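Local coordinates for DUF4785 domain-containing protein (PDB 4KH9) that is of unknown function but binds calcium and is built from three domains, the second and third of the E-set clan, at residues T66-T76 with Q122-Y133; I183-Y192 with T242-I253. All blocks are in the same frame, centred on the assembly; numbering follows the deposited sequence.

Contact 1: residues T66-T76 with Q122-Y133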
loop_
_atom_site.group_PDB
_atom_site.type_symbol
_atom_site.label_atom_id
_atom_site.label_comp_id
_atom_site.label_asym_id
_atom_site.label_seq_id
_atom_site.Cartn_x
_atom_site.Cartn_y
_atom_site.Cartn_z
ATOM N N THR A 66 13.620 -16.278 -15.755
ATOM C CA THR A 66 12.812 -15.521 -16.679
ATOM C C THR A 66 11.977 -16.498 -17.495
ATOM O O THR A 66 12.394 -17.629 -17.709
ATOM C CB THR A 66 13.696 -14.587 -17.559
ATOM O OG1 THR A 66 14.448 -15.375 -18.467
ATOM C CG2 THR A 66 14.621 -13.664 -16.730
ATOM N N LEU A 67 10.817 -16.048 -17.970
ATOM C CA LEU A 67 9.893 -16.852 -18.766
ATOM C C LEU A 67 9.762 -16.314 -20.201
ATOM O O LEU A 67 9.176 -16.983 -21.078
ATOM C CB LEU A 67 8.509 -16.882 -18.088
ATOM C CG LEU A 67 8.476 -17.479 -16.670
ATOM C CD1 LEU A 67 7.098 -17.320 -16.048
ATOM C CD2 LEU A 67 8.954 -18.963 -16.674
ATOM N N ALA A 68 10.301 -15.117 -20.449
ATOM C CA ALA A 68 10.278 -14.572 -21.805
ATOM C C ALA A 68 11.564 -13.848 -22.097
ATOM O O ALA A 68 12.245 -13.423 -21.163
ATOM C CB ALA A 68 9.090 -13.652 -21.987
ATOM N N PRO A 69 11.923 -13.639 -23.378
ATOM C CA PRO A 69 13.153 -12.893 -23.652
ATOM C C PRO A 69 13.022 -11.422 -23.235
ATOM O O PRO A 69 11.905 -10.883 -23.080
ATOM C CB PRO A 69 13.322 -13.040 -25.168
ATOM C CG PRO A 69 11.958 -13.278 -25.703
ATOM C CD PRO A 69 11.245 -14.055 -24.628
ATOM N N GLY A 70 14.169 -10.781 -23.054
ATOM C CA GLY A 70 14.208 -9.353 -22.765
ATOM C C GLY A 70 13.750 -8.924 -21.396
ATOM O O GLY A 70 13.244 -7.806 -21.242
ATOM N N ALA A 71 14.003 -9.757 -20.362
ATOM C CA ALA A 71 13.689 -9.372 -19.004
ATOM C C ALA A 71 14.613 -8.250 -18.553
ATOM O O ALA A 71 15.747 -8.140 -19.043
ATOM C CB ALA A 71 13.804 -10.561 -18.059
ATOM N N VAL A 72 14.127 -7.407 -17.635
ATOM C CA VAL A 72 14.922 -6.288 -17.119
ATOM C C VAL A 72 15.368 -6.628 -15.680
ATOM O O VAL A 72 14.558 -7.057 -14.873
ATOM C CB VAL A 72 14.129 -4.972 -17.206
ATOM C CG1 VAL A 72 14.943 -3.806 -16.645
ATOM C CG2 VAL A 72 13.709 -4.675 -18.676
ATOM N N VAL A 73 16.668 -6.517 -15.411
ATOM C CA VAL A 73 17.276 -6.885 -14.124
ATOM C C VAL A 73 17.951 -5.657 -13.484
ATOM O O VAL A 73 18.681 -4.926 -14.154
ATOM C CB VAL A 73 18.269 -8.062 -14.296
ATOM C CG1 VAL A 73 18.916 -8.469 -12.964
ATOM C CG2 VAL A 73 17.574 -9.272 -14.943
ATOM N N ARG A 74 17.683 -5.456 -12.172
ATOM C CA ARG A 74 18.268 -4.367 -11.397
ATOM C C ARG A 74 18.911 -4.915 -10.120
ATOM O O ARG A 74 18.277 -5.655 -9.372
ATOM C CB ARG A 74 17.211 -3.297 -11.071
ATOM C CG ARG A 74 17.775 -2.070 -10.334
ATOM C CD ARG A 74 16.793 -0.934 -10.186
ATOM N NE ARG A 74 15.578 -1.295 -9.448
ATOM C CZ ARG A 74 14.380 -1.469 -10.005
ATOM N NH1 ARG A 74 14.226 -1.354 -11.318
ATOM N NH2 ARG A 74 13.330 -1.777 -9.252
ATOM N N ILE A 75 20.165 -4.537 -9.872
ATOM C CA ILE A 75 20.907 -4.948 -8.677
ATOM C C ILE A 75 21.383 -3.681 -7.959
ATOM O O ILE A 75 22.155 -2.918 -8.539
ATOM C CB ILE A 75 22.083 -5.870 -9.076
ATOM C CG1 ILE A 75 21.598 -7.088 -9.892
ATOM C CG2 ILE A 75 22.963 -6.259 -7.852
ATOM C CD1 ILE A 75 22.474 -7.319 -11.166
ATOM N N THR A 76 20.897 -3.439 -6.731
ATOM C CA THR A 76 21.270 -2.256 -5.937
ATOM C C THR A 76 21.802 -2.710 -4.576
ATOM O O THR A 76 21.240 -3.630 -3.982
ATOM C CB THR A 76 20.098 -1.253 -5.777
ATOM O OG1 THR A 76 19.066 -1.847 -5.003
ATOM C CG2 THR A 76 19.514 -0.799 -7.119
ATOM N N GLN A 122 25.699 0.697 -8.952
ATOM C CA GLN A 122 24.449 0.040 -9.369
ATOM C C GLN A 122 24.662 -0.753 -10.673
ATOM O O GLN A 122 25.619 -0.477 -11.404
ATOM C CB GLN A 122 23.350 1.104 -9.563
ATOM C CG GLN A 122 21.930 0.556 -9.630
ATOM C CD GLN A 122 20.919 1.644 -9.896
ATOM O OE1 GLN A 122 20.822 2.641 -9.167
ATOM N NE2 GLN A 122 20.109 1.455 -10.925
ATOM N N ALA A 123 23.783 -1.744 -10.948
ATOM C CA ALA A 123 23.787 -2.522 -12.182
ATOM C C ALA A 123 22.360 -2.768 -12.647
ATOM O O ALA A 123 21.557 -3.341 -11.916
ATOM C CB ALA A 123 24.527 -3.835 -12.006
HETATM N N MSE A 124 22.034 -2.277 -13.850
HETATM C CA MSE A 124 20.720 -2.463 -14.472
HETATM C C MSE A 124 20.911 -2.834 -15.939
HETATM O O MSE A 124 21.746 -2.244 -16.615
HETATM C CB MSE A 124 19.826 -1.223 -14.328
HETATM C CG MSE A 124 18.388 -1.454 -14.855
HETATM SE SE MSE A 124 17.207 0.037 -14.458
HETATM C CE MSE A 124 15.442 -0.672 -14.933
ATOM N N LEU A 125 20.133 -3.799 -16.431
ATOM C CA LEU A 125 20.248 -4.212 -17.812
ATOM C C LEU A 125 18.998 -4.879 -18.306
ATOM O O LEU A 125 18.240 -5.479 -17.552
ATOM C CB LEU A 125 21.461 -5.182 -18.043
ATOM C CG LEU A 125 21.281 -6.658 -17.651
ATOM C CD1 LEU A 125 22.126 -7.561 -18.535
ATOM C CD2 LEU A 125 21.551 -6.899 -16.143
ATOM N N GLN A 126 18.834 -4.827 -19.612
ATOM C CA GLN A 126 17.808 -5.619 -20.254
ATOM C C GLN A 126 18.555 -6.729 -20.976
ATOM O O GLN A 126 19.471 -6.449 -21.752
ATOM C CB GLN A 126 16.913 -4.788 -21.168
ATOM C CG GLN A 126 15.807 -5.653 -21.768
ATOM C CD GLN A 126 14.798 -4.862 -22.566
ATOM O OE1 GLN A 126 15.129 -3.911 -23.313
ATOM N NE2 GLN A 126 13.559 -5.293 -22.475
ATOM N N ILE A 127 18.172 -7.967 -20.722
ATOM C CA ILE A 127 18.836 -9.128 -21.319
ATOM C C ILE A 127 18.540 -9.143 -22.818
ATOM O O ILE A 127 17.372 -8.986 -23.208
ATOM C CB ILE A 127 18.436 -10.469 -20.630
ATOM C CG1 ILE A 127 18.699 -10.402 -19.117
ATOM C CG2 ILE A 127 19.198 -11.648 -21.274
ATOM C CD1 ILE A 127 18.109 -11.602 -18.301
ATOM N N LYS A 128 19.606 -9.316 -23.653
ATOM C CA LYS A 128 19.443 -9.393 -25.116
ATOM C C LYS A 128 18.465 -10.521 -25.478
ATOM O O LYS A 128 18.616 -11.632 -24.942
ATOM C CB LYS A 128 20.782 -9.628 -25.817
ATOM C CG LYS A 128 21.749 -8.487 -25.723
ATOM C CD LYS A 128 23.019 -8.779 -26.526
ATOM C CE LYS A 128 23.857 -9.929 -26.014
ATOM N NZ LYS A 128 25.108 -10.054 -26.820
ATOM N N PRO A 129 17.467 -10.253 -26.369
ATOM C CA PRO A 129 16.486 -11.289 -26.732
ATOM C C PRO A 129 17.122 -12.561 -27.311
ATOM O O PRO A 129 16.525 -13.615 -27.186
ATOM C CB PRO A 129 15.613 -10.572 -27.795
ATOM C CG PRO A 129 15.655 -9.128 -27.378
ATOM C CD PRO A 129 17.131 -8.974 -27.039
ATOM N N GLU A 130 18.335 -12.471 -27.870
ATOM C CA GLU A 130 19.059 -13.594 -28.472
ATOM C C GLU A 130 19.546 -14.575 -27.415
ATOM O O GLU A 130 19.771 -15.737 -27.751
ATOM C CB GLU A 130 20.242 -13.106 -29.338
ATOM C CG GLU A 130 21.440 -12.570 -28.567
ATOM C CD GLU A 130 22.455 -11.828 -29.413
ATOM O OE1 GLU A 130 22.042 -10.943 -30.197
ATOM O OE2 GLU A 130 23.670 -12.070 -29.230
ATOM N N LEU A 131 19.715 -14.129 -26.154
ATOM C CA LEU A 131 20.086 -15.041 -25.071
ATOM C C LEU A 131 18.849 -15.816 -24.570
ATOM O O LEU A 131 18.986 -16.672 -23.708
ATOM C CB LEU A 131 20.772 -14.291 -23.919
ATOM C CG LEU A 131 22.089 -13.569 -24.286
ATOM C CD1 LEU A 131 22.619 -12.808 -23.095
ATOM C CD2 LEU A 131 23.153 -14.566 -24.847
ATOM N N GLY A 132 17.666 -15.506 -25.109
ATOM C CA GLY A 132 16.407 -16.161 -24.766
ATOM C C GLY A 132 15.958 -16.027 -23.318
ATOM O O GLY A 132 16.071 -14.954 -22.715
ATOM N N TYR A 133 15.432 -17.125 -22.746
ATOM C CA TYR A 133 14.923 -17.096 -21.377
ATOM C C TYR A 133 15.185 -18.394 -20.661
ATOM O O TYR A 133 15.563 -19.378 -21.279
ATOM C CB TYR A 133 13.414 -16.784 -21.359
ATOM C CG TYR A 133 12.575 -17.789 -22.106
ATOM C CD1 TYR A 133 12.339 -17.652 -23.474
ATOM C CD2 TYR A 133 11.979 -18.859 -21.443
ATOM C CE1 TYR A 133 11.567 -18.583 -24.169
ATOM C CE2 TYR A 133 11.217 -19.798 -22.127
ATOM C CZ TYR A 133 10.994 -19.644 -23.486
ATOM O OH TYR A 133 10.204 -20.550 -24.146
HETATM O O HOH W 1 14.887 -13.105 -20.504
HETATM O O HOH W 2 16.482 -12.435 -23.525
#
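Ile-75 N donates to Ala-123 O at 2.7 Å, the shortest backbone bond between two antiparallel strands whose axes run 176° apart. Val-73 and Leu-125 form the next hydrogen-bonded pair, joined in both directions, while Ile-127 N reaches Ala-71 O at 3.0 Å and carries the ladder one step past the strands. Beyond it Gly-70, at positive phi, turns its CA to Ile-127 O in a CA-H...O contact of 3.2 Å. Gln-126 closes this corner: its CG stands anti to the backbone N (chi1 -177°) and the chain stays extended, which carries NE2 to Gly-70 O at 2.8 Å, the oxygen lying close to the amide plane. On the same face the terminal methyl CE of Met-124, a selenomethionine, rests on Val-72 CG1 at 3.6 Å. The other face is aliphatic; Leu-125 CD2 lies against Val-73 CB at 3.9 Å, and Ile-127 CD1 meets Val-73 CG2. Where the chains leave the ladder, Tyr-133 sets one ring face against Leu-67 O, which sits 3.4 Å above the ring plane and is displaced toward the rim. One water accepts from Gly-70 N and bridges toward the carbonyls of Lys-128 and Gly-132. Strand 72-77 pairs here with strand 123-126 and on its other side with 150-156; past the strand ends, an amide and ordered water take over the gripping of backbone polar groups.

Contact 2: residues I183-Y192 with T242-I253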
loop_
_atom_site.group_PDB
_atom_site.type_symbol
_atom_site.label_atom_id
_atom_site.label_comp_id
_atom_site.label_asym_id
_atom_site.label_seq_id
_atom_site.Cartn_x
_atom_site.Cartn_y
_atom_site.Cartn_z
ATOM N N ILE A 183 -4.455 -13.961 -3.388
ATOM C CA ILE A 183 -3.185 -14.064 -4.117
ATOM C C ILE A 183 -3.383 -15.113 -5.204
ATOM O O ILE A 183 -3.675 -16.266 -4.898
ATOM C CB ILE A 183 -2.033 -14.430 -3.106
ATOM C CG1 ILE A 183 -1.902 -13.366 -1.989
ATOM C CG2 ILE A 183 -0.684 -14.663 -3.833
ATOM C CD1 ILE A 183 -1.439 -13.931 -0.568
ATOM N N SER A 184 -3.243 -14.705 -6.470
ATOM C CA SER A 184 -3.480 -15.602 -7.610
ATOM C C SER A 184 -2.370 -15.525 -8.634
ATOM O O SER A 184 -1.878 -14.446 -8.939
ATOM C CB SER A 184 -4.797 -15.270 -8.306
ATOM O OG SER A 184 -5.759 -14.760 -7.402
ATOM N N LEU A 185 -1.984 -16.682 -9.160
ATOM C CA LEU A 185 -0.982 -16.776 -10.202
ATOM C C LEU A 185 -1.686 -17.108 -11.513
ATOM O O LEU A 185 -2.349 -18.142 -11.601
ATOM C CB LEU A 185 0.098 -17.818 -9.857
ATOM C CG LEU A 185 1.293 -17.883 -10.848
ATOM C CD1 LEU A 185 2.089 -16.566 -10.848
ATOM C CD2 LEU A 185 2.219 -19.034 -10.503
ATOM N N HIS A 186 -1.522 -16.241 -12.536
ATOM C CA HIS A 186 -2.200 -16.412 -13.817
ATOM C C HIS A 186 -1.273 -16.468 -15.037
ATOM O O HIS A 186 -0.211 -15.844 -15.080
ATOM C CB HIS A 186 -3.176 -15.248 -14.053
ATOM C CG HIS A 186 -4.242 -15.092 -13.006
ATOM N ND1 HIS A 186 -5.328 -15.956 -12.945
ATOM C CD2 HIS A 186 -4.385 -14.146 -12.049
ATOM C CE1 HIS A 186 -6.074 -15.518 -11.945
ATOM N NE2 HIS A 186 -5.558 -14.415 -11.396
ATOM N N ASN A 187 -1.777 -17.156 -16.068
ATOM C CA ASN A 187 -1.260 -17.344 -17.426
ATOM C C ASN A 187 -2.458 -17.849 -18.219
ATOM O O ASN A 187 -3.042 -18.855 -17.816
ATOM C CB ASN A 187 -0.057 -18.296 -17.426
ATOM C CG ASN A 187 0.540 -18.549 -18.787
ATOM O OD1 ASN A 187 -0.070 -19.182 -19.653
ATOM N ND2 ASN A 187 1.769 -18.119 -18.982
ATOM N N ASP A 188 -2.903 -17.143 -19.277
ATOM C CA ASP A 188 -4.133 -17.561 -19.976
ATOM C C ASP A 188 -3.963 -18.863 -20.831
ATOM O O ASP A 188 -4.954 -19.357 -21.372
ATOM C CB ASP A 188 -4.711 -16.426 -20.838
ATOM C CG ASP A 188 -3.882 -15.922 -22.001
ATOM O OD1 ASP A 188 -2.654 -16.206 -22.035
ATOM O OD2 ASP A 188 -4.448 -15.202 -22.859
ATOM N N ILE A 189 -2.760 -19.460 -20.865
ATOM C CA ILE A 189 -2.508 -20.686 -21.616
ATOM C C ILE A 189 -2.218 -21.877 -20.686
ATOM O O ILE A 189 -2.554 -23.015 -21.033
ATOM C CB ILE A 189 -1.322 -20.465 -22.585
ATOM N N THR A 190 -1.585 -21.615 -19.520
ATOM C CA THR A 190 -1.150 -22.627 -18.550
ATOM C C THR A 190 -1.905 -22.540 -17.209
ATOM O O THR A 190 -2.154 -21.450 -16.687
ATOM C CB THR A 190 0.366 -22.449 -18.289
ATOM O OG1 THR A 190 1.088 -22.385 -19.520
ATOM C CG2 THR A 190 0.950 -23.541 -17.420
ATOM N N GLU A 191 -2.197 -23.706 -16.629
ATOM C CA GLU A 191 -2.823 -23.848 -15.315
ATOM C C GLU A 191 -1.740 -24.310 -14.358
ATOM O O GLU A 191 -1.176 -25.399 -14.544
ATOM C CB GLU A 191 -4.031 -24.819 -15.348
ATOM C CG GLU A 191 -5.230 -24.340 -16.163
ATOM C CD GLU A 191 -6.011 -23.154 -15.625
ATOM O OE1 GLU A 191 -6.273 -23.105 -14.401
ATOM O OE2 GLU A 191 -6.413 -22.298 -16.445
ATOM N N TYR A 192 -1.372 -23.445 -13.402
ATOM C CA TYR A 192 -0.310 -23.784 -12.448
ATOM C C TYR A 192 -0.883 -24.407 -11.193
ATOM O O TYR A 192 -2.056 -24.180 -10.871
ATOM C CB TYR A 192 0.513 -22.535 -12.050
ATOM C CG TYR A 192 1.181 -21.806 -13.199
ATOM C CD1 TYR A 192 2.229 -22.388 -13.907
ATOM C CD2 TYR A 192 0.802 -20.513 -13.540
ATOM C CE1 TYR A 192 2.866 -21.710 -14.948
ATOM C CE2 TYR A 192 1.442 -19.818 -14.567
ATOM C CZ TYR A 192 2.467 -20.427 -15.278
ATOM O OH TYR A 192 3.103 -19.760 -16.302
ATOM N N THR A 242 3.975 -10.343 -0.912
ATOM C CA THR A 242 3.872 -11.777 -1.133
ATOM C C THR A 242 4.925 -12.226 -2.143
ATOM O O THR A 242 5.318 -11.465 -3.044
ATOM C CB THR A 242 2.448 -12.203 -1.541
ATOM O OG1 THR A 242 2.433 -13.609 -1.801
ATOM C CG2 THR A 242 1.931 -11.466 -2.736
ATOM N N ASP A 243 5.340 -13.491 -1.991
ATOM C CA ASP A 243 6.333 -14.167 -2.815
ATOM C C ASP A 243 5.820 -15.545 -3.135
ATOM O O ASP A 243 5.380 -16.276 -2.244
ATOM C CB ASP A 243 7.706 -14.220 -2.096
ATOM C CG ASP A 243 8.928 -14.338 -2.999
ATOM O OD1 ASP A 243 8.757 -14.380 -4.258
ATOM O OD2 ASP A 243 10.057 -14.382 -2.461
ATOM N N VAL A 244 5.793 -15.871 -4.424
ATOM C CA VAL A 244 5.288 -17.148 -4.894
ATOM C C VAL A 244 6.359 -17.835 -5.801
ATOM O O VAL A 244 6.962 -17.186 -6.679
ATOM C CB VAL A 244 3.960 -16.895 -5.648
ATOM C CG1 VAL A 244 3.472 -18.128 -6.388
ATOM C CG2 VAL A 244 2.871 -16.370 -4.697
ATOM N N GLN A 245 6.540 -19.145 -5.619
ATOM C CA GLN A 245 7.393 -19.908 -6.517
ATOM C C GLN A 245 6.744 -21.257 -6.862
ATOM O O GLN A 245 6.215 -21.920 -5.987
ATOM C CB GLN A 245 8.808 -20.126 -5.976
ATOM C CG GLN A 245 9.707 -20.722 -7.064
ATOM C CD GLN A 245 11.161 -20.730 -6.759
ATOM O OE1 GLN A 245 11.787 -19.695 -6.575
ATOM N NE2 GLN A 245 11.758 -21.891 -6.852
ATOM N N THR A 246 6.752 -21.627 -8.144
ATOM C CA THR A 246 6.300 -22.943 -8.589
ATOM C C THR A 246 7.182 -23.341 -9.783
ATOM O O THR A 246 8.117 -22.615 -10.128
ATOM C CB THR A 246 4.788 -23.024 -8.862
ATOM O OG1 THR A 246 4.453 -24.403 -9.042
ATOM C CG2 THR A 246 4.339 -22.219 -10.066
ATOM N N GLU A 247 6.935 -24.528 -10.341
ATOM C CA GLU A 247 7.672 -25.057 -11.483
ATOM C C GLU A 247 6.699 -25.604 -12.485
ATOM O O GLU A 247 5.727 -26.259 -12.111
ATOM C CB GLU A 247 8.706 -26.141 -11.090
ATOM C CG GLU A 247 9.739 -25.743 -10.038
ATOM C CD GLU A 247 9.271 -25.850 -8.594
ATOM O OE1 GLU A 247 8.943 -26.977 -8.155
ATOM O OE2 GLU A 247 9.249 -24.811 -7.893
ATOM N N TYR A 248 6.934 -25.311 -13.756
ATOM C CA TYR A 248 6.119 -25.841 -14.834
ATOM C C TYR A 248 7.082 -26.384 -15.870
ATOM O O TYR A 248 7.707 -25.625 -16.620
ATOM C CB TYR A 248 5.122 -24.819 -15.390
ATOM C CG TYR A 248 4.169 -25.451 -16.375
ATOM C CD1 TYR A 248 3.079 -26.205 -15.937
ATOM C CD2 TYR A 248 4.367 -25.325 -17.748
ATOM C CE1 TYR A 248 2.219 -26.824 -16.844
ATOM C CE2 TYR A 248 3.507 -25.929 -18.662
ATOM C CZ TYR A 248 2.433 -26.674 -18.206
ATOM O OH TYR A 248 1.582 -27.254 -19.111
ATOM N N GLY A 249 7.245 -27.706 -15.817
ATOM C CA GLY A 249 8.185 -28.452 -16.633
ATOM C C GLY A 249 9.569 -28.230 -16.069
ATOM O O GLY A 249 9.810 -28.502 -14.889
ATOM N N GLN A 250 10.454 -27.673 -16.891
ATOM C CA GLN A 250 11.832 -27.344 -16.519
ATOM C C GLN A 250 11.970 -25.827 -16.210
ATOM O O GLN A 250 13.083 -25.332 -16.041
ATOM C CB GLN A 250 12.804 -27.769 -17.642
ATOM C CG GLN A 250 12.504 -27.152 -19.014
ATOM C CD GLN A 250 13.555 -27.526 -20.026
ATOM O OE1 GLN A 250 14.582 -26.851 -20.169
ATOM N NE2 GLN A 250 13.323 -28.617 -20.743
ATOM N N GLU A 251 10.837 -25.114 -16.119
ATOM C CA GLU A 251 10.824 -23.672 -15.885
ATOM C C GLU A 251 10.406 -23.293 -14.473
ATOM O O GLU A 251 9.394 -23.765 -13.968
ATOM C CB GLU A 251 9.870 -22.982 -16.866
ATOM C CG GLU A 251 10.240 -23.121 -18.322
ATOM C CD GLU A 251 9.207 -22.452 -19.199
ATOM O OE1 GLU A 251 9.341 -21.230 -19.435
ATOM O OE2 GLU A 251 8.243 -23.133 -19.618
ATOM N N ILE A 252 11.179 -22.396 -13.863
ATOM C CA ILE A 252 10.910 -21.793 -12.562
ATOM C C ILE A 252 9.969 -20.606 -12.803
ATOM O O ILE A 252 10.255 -19.733 -13.641
ATOM C CB ILE A 252 12.228 -21.376 -11.823
ATOM C CG1 ILE A 252 13.218 -22.560 -11.617
ATOM C CG2 ILE A 252 11.959 -20.609 -10.517
ATOM C CD1 ILE A 252 12.860 -23.627 -10.590
ATOM N N ILE A 253 8.834 -20.612 -12.098
ATOM C CA ILE A 253 7.848 -19.545 -12.116
ATOM C C ILE A 253 7.975 -18.829 -10.782
ATOM O O ILE A 253 7.609 -19.381 -9.727
ATOM C CB ILE A 253 6.389 -20.027 -12.399
ATOM C CG1 ILE A 253 6.277 -21.232 -13.401
ATOM C CG2 ILE A 253 5.445 -18.858 -12.709
ATOM C CD1 ILE A 253 6.603 -21.012 -14.826
#
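A beta hairpin closed by a type II' turn from Tyr-248 to Glu-251 faces the end of strand 178-186 and the loop that follows it. Near the turn, Thr-190 drives CG2 over the centre of the Tyr-248 ring, a CH-pi contact 3.5 Å from the centroid and 8° off the normal. Behind that methyl, Asn-187 OD1 accepts from Ile-189 N, an Asx turn, and also from Thr-190 N, which extends it to an Asx motif; the two donors come from opposite faces of the amide plane. Tyr-192 crosses Tyr-248 at about a right angle, taking Tyr-248 CB at its ring edge, while its CE1 packs on Ile-253 CG1 at 3.8 Å; its hydroxyl bonds to Thr-162. Strands 183-186 and 242-248 have axes 9.3 Å apart, crossing at -40°, a separation consistent with face-to-face packing in the E-set beta sandwich of the central domain. In its interior Leu-185 CG, anti to the backbone N (chi1 -174°), carries CD2 to Thr-246 CG2 and Ile-253 CG2, each at 3.9 Å. Farther from the turn, Ile-183 CG2 meets Val-244 CG2 at 4.0 Å and also nears Thr-242 OG1, which is hydrogen-bonded to the backbone O of Asp-198, a residue of a known calcium site whose ion is not bound to this chain here.

How the contacts relate
Contact 1 closes before contact 2 opens along the chain, and their centres lie about 19 Å apart on the same side of the chain's centre. They share no sheet: contact 1 belongs to the four-stranded antiparallel sheet of the N-terminal domain, whereas contact 2 lies between facing strands of the central domain's beta sandwich. The two nevertheless touch where loop 66-71 and Tyr-133 meet the start of strand 251-264. Leu-67 CD2 lies 3.4 Å from Ile-252 O and 3.6 Å from Ile-253 CD1, and Tyr-133 CE2 is 3.6 Å from Glu-251 OE1. Leu-67 and Tyr-133 of the N-terminal domain thus pack on the start of strand 251-264 at the junction with the central domain.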